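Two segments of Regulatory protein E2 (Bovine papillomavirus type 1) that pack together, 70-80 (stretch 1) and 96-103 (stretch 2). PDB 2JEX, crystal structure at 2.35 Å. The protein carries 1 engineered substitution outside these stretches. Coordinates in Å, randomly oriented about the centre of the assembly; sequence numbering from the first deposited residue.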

# COMPACT_ATOMS: atom_id res chain seq x y z
N LYS A 70 1.17 -14.12 6.08
CA LYS A 70 0.69 -14.14 4.71
C LYS A 70 0.93 -12.82 3.99
O LYS A 70 1.37 -12.80 2.84
CB LYS A 70 -0.78 -14.58 4.65
CG LYS A 70 -0.93 -16.10 4.70
CD LYS A 70 -2.32 -16.55 5.10
CE LYS A 70 -3.37 -16.22 4.05
NZ LYS A 70 -4.74 -16.26 4.68
N GLN A 71 0.65 -11.72 4.69
CA GLN A 71 0.91 -10.36 4.19
C GLN A 71 2.39 -10.19 3.88
O GLN A 71 2.77 -9.66 2.84
CB GLN A 71 0.46 -9.33 5.21
CG GLN A 71 -1.06 -9.32 5.47
CD GLN A 71 -1.50 -8.25 6.46
OE1 GLN A 71 -2.67 -7.82 6.45
NE2 GLN A 71 -0.58 -7.81 7.32
N ALA A 72 3.23 -10.67 4.80
CA ALA A 72 4.67 -10.56 4.69
C ALA A 72 5.23 -11.44 3.57
O ALA A 72 6.14 -11.03 2.87
CB ALA A 72 5.33 -10.88 6.02
N ILE A 73 4.67 -12.64 3.40
CA ILE A 73 5.01 -13.49 2.25
C ILE A 73 4.77 -12.71 0.94
O ILE A 73 5.67 -12.59 0.10
CB ILE A 73 4.20 -14.83 2.27
CG1 ILE A 73 4.72 -15.75 3.38
CG2 ILE A 73 4.25 -15.55 0.94
CD1 ILE A 73 3.76 -16.89 3.81
N GLU A 74 3.56 -12.15 0.82
CA GLU A 74 3.15 -11.37 -0.35
C GLU A 74 4.06 -10.18 -0.63
O GLU A 74 4.38 -9.90 -1.80
CB GLU A 74 1.70 -10.90 -0.21
CG GLU A 74 1.22 -10.12 -1.41
CD GLU A 74 -0.28 -9.92 -1.43
OE1 GLU A 74 -0.96 -10.32 -0.46
OE2 GLU A 74 -0.77 -9.35 -2.43
N MET A 75 4.45 -9.47 0.43
CA MET A 75 5.35 -8.34 0.31
C MET A 75 6.74 -8.80 -0.11
O MET A 75 7.31 -8.29 -1.07
CB MET A 75 5.41 -7.53 1.62
CG MET A 75 4.11 -6.81 2.00
SD MET A 75 3.43 -5.68 0.75
CE MET A 75 4.30 -4.16 1.19
N GLN A 76 7.27 -9.80 0.60
CA GLN A 76 8.58 -10.36 0.28
C GLN A 76 8.73 -10.78 -1.19
O GLN A 76 9.65 -10.32 -1.87
CB GLN A 76 8.88 -11.56 1.17
CG GLN A 76 10.21 -12.21 0.84
CD GLN A 76 10.43 -13.54 1.53
OE1 GLN A 76 9.77 -13.87 2.51
NE2 GLN A 76 11.39 -14.31 1.04
N LEU A 77 7.83 -11.65 -1.64
CA LEU A 77 7.86 -12.19 -3.01
C LEU A 77 7.65 -11.10 -4.05
O LEU A 77 8.35 -11.08 -5.06
CB LEU A 77 6.83 -13.31 -3.19
CG LEU A 77 6.96 -14.52 -2.26
CD1 LEU A 77 5.93 -15.60 -2.58
CD2 LEU A 77 8.38 -15.10 -2.27
N SER A 78 6.71 -10.20 -3.78
CA SER A 78 6.43 -9.07 -4.67
C SER A 78 7.65 -8.18 -4.82
O SER A 78 8.04 -7.82 -5.93
CB SER A 78 5.24 -8.25 -4.16
OG SER A 78 4.02 -8.93 -4.38
N LEU A 79 8.26 -7.83 -3.68
CA LEU A 79 9.45 -6.99 -3.69
C LEU A 79 10.64 -7.66 -4.36
O LEU A 79 11.42 -6.99 -5.04
CB LEU A 79 9.81 -6.52 -2.28
CG LEU A 79 8.77 -5.64 -1.56
CD1 LEU A 79 9.13 -5.48 -0.10
CD2 LEU A 79 8.61 -4.25 -2.24
N GLN A 80 10.77 -8.98 -4.17
CA GLN A 80 11.85 -9.75 -4.79
C GLN A 80 11.72 -9.72 -6.31
O GLN A 80 12.72 -9.63 -7.03
CB GLN A 80 11.88 -11.19 -4.29
CG GLN A 80 12.43 -11.38 -2.89
CD GLN A 80 12.42 -12.85 -2.45
OE1 GLN A 80 12.79 -13.18 -1.31
NE2 GLN A 80 12.00 -13.73 -3.34
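Stretch 2 (96-103) DTSWDRYM

The contact is organised around Met75, whose sulfur contacts two aromatic side chains of stretch 2 while its terminal methyl reaches the backbone of Thr97 and Ser98. Met75 SD sits over one face of the Tyr102 ring, 4.1 Å from the ring centroid, with Met75 SD to Tyr102 CD2 at 3.8 Å as the closest approach. Toward Trp99, Met75 SD is oblique, 5.0 Å from the centroid of the six-membered ring and 3.7 Å from Trp99 CE3. All three chi angles of Met75 are m, and although its CA-to-CB bond points sideways, this folded conformation brings the end of the side chain nearer to stretch 2. Met75 CE lies 3.2 Å from Thr97 O and 3.6 Å from Ser98 O.

Stretch 1 is helical throughout, part of a helix that extends beyond both of its ends. In stretch 2, Ser98, at phi/psi -93/153, holds the N-cap position just before a helix that runs from Trp99 to Met103. The two helix axes cross at 76°, nearly at right angles, and approach to 11.6 Å. So wide a spacing leaves the gap to be filled by long side chains; even the nearest CA atoms, those of Met75 and Trp99, are 7.5 Å apart. The surface buried between the two stretches, both sides summed, is 463 Å².

Trp99 and Tyr102, one helical turn apart, both point toward stretch 1 with chi1 in the t well. Trp99 is covered by Gln71, whose CG lies 3.5 Å from the centroid of the Trp99 six-membered ring and only 14° off the ring normal, a CH-pi contact over the face. Gln71 OE1 comes within 3.3 Å of Trp99 NE1, but the angle is too poor for a hydrogen bond. At the ring edge, Glu74 OE1 is 3.5 Å from Trp99 CH2.

The direct hydrogen bond across the interface runs from Tyr102 OH to Glu74 OE2, at 2.8 Å. The extended side chain of Glu74, with chi1 and chi2 both t, carries its carboxylate to the edge of the tyrosine ring. Ser78, a turn further along, stays 4.0 Å from Tyr102 OH through its OG; a water bridges this gap, donating to Ser78 OG at 2.9 Å and to Tyr102 OH at 2.7 Å. Ser78 OG itself donates to Glu74 O at 2.8 Å, tying it back to its own helix.

Beyond Met75, the apolar packing continues where Leu79 CD2 meets Thr97 CG2 at 3.7 Å.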

# COMPACT_ATOMS: atom_id res chain seq x y z
N ASP A 96 7.11 3.44 1.34
CA ASP A 96 6.82 3.06 -0.05
C ASP A 96 6.54 1.57 -0.13
O ASP A 96 5.78 1.11 -0.98
CB ASP A 96 7.99 3.39 -0.98
CG ASP A 96 8.38 4.86 -0.95
OD1 ASP A 96 7.49 5.73 -0.92
OD2 ASP A 96 9.60 5.13 -0.96
N THR A 97 7.16 0.82 0.77
CA THR A 97 7.09 -0.64 0.76
C THR A 97 6.32 -1.17 1.98
O THR A 97 6.56 -2.29 2.44
CB THR A 97 8.51 -1.24 0.70
OG1 THR A 97 9.32 -0.65 1.72
CG2 THR A 97 9.15 -0.97 -0.66
N SER A 98 5.39 -0.35 2.48
CA SER A 98 4.54 -0.75 3.60
C SER A 98 3.22 -1.35 3.10
O SER A 98 2.76 -1.05 2.00
CB SER A 98 4.30 0.42 4.56
OG SER A 98 3.55 1.45 3.93
N TRP A 99 2.63 -2.22 3.92
CA TRP A 99 1.39 -2.92 3.59
C TRP A 99 0.21 -1.97 3.34
O TRP A 99 -0.57 -2.18 2.38
CB TRP A 99 1.05 -3.91 4.70
CG TRP A 99 -0.24 -4.63 4.45
CD1 TRP A 99 -1.49 -4.29 4.99
CD2 TRP A 99 -0.43 -5.82 3.59
NE1 TRP A 99 -2.43 -5.20 4.53
CE2 TRP A 99 -1.81 -6.15 3.67
CE3 TRP A 99 0.46 -6.65 2.77
CZ2 TRP A 99 -2.35 -7.27 2.96
CZ3 TRP A 99 -0.10 -7.76 2.09
CH2 TRP A 99 -1.48 -8.07 2.19
N ASP A 100 0.11 -0.93 4.17
CA ASP A 100 -0.95 0.08 4.01
C ASP A 100 -0.82 0.84 2.70
O ASP A 100 -1.82 1.14 2.04
CB ASP A 100 -0.96 1.07 5.18
CG ASP A 100 -1.44 0.45 6.48
OD1 ASP A 100 -2.17 -0.58 6.44
OD2 ASP A 100 -1.09 0.99 7.56
N ARG A 101 0.41 1.16 2.31
CA ARG A 101 0.61 1.81 1.02
C ARG A 101 0.17 0.87 -0.10
O ARG A 101 -0.55 1.27 -1.02
CB ARG A 101 2.08 2.23 0.85
CG ARG A 101 2.39 2.96 -0.47
CD ARG A 101 1.97 4.43 -0.45
NE ARG A 101 2.71 5.21 0.54
CZ ARG A 101 3.83 5.88 0.31
NH1 ARG A 101 4.38 5.90 -0.90
NH2 ARG A 101 4.41 6.55 1.29
N TYR A 102 0.58 -0.40 0.01
CA TYR A 102 0.28 -1.44 -0.98
C TYR A 102 -1.22 -1.67 -1.12
O TYR A 102 -1.72 -2.01 -2.20
CB TYR A 102 0.98 -2.73 -0.54
CG TYR A 102 0.82 -3.93 -1.45
CD1 TYR A 102 1.36 -3.94 -2.74
CD2 TYR A 102 0.16 -5.07 -1.01
CE1 TYR A 102 1.23 -5.06 -3.58
CE2 TYR A 102 0.03 -6.20 -1.83
CZ TYR A 102 0.56 -6.17 -3.12
OH TYR A 102 0.42 -7.28 -3.92
N MET A 103 -1.92 -1.51 -0.00
CA MET A 103 -3.33 -1.85 0.09
C MET A 103 -4.24 -0.66 -0.10
O MET A 103 -5.41 -0.82 -0.41
CB MET A 103 -3.63 -2.58 1.41
CG MET A 103 -3.27 -4.02 1.38
SD MET A 103 -4.14 -5.00 0.14
CE MET A 103 -2.96 -5.00 -1.16
O HOH W 1 1.67 -8.46 -5.95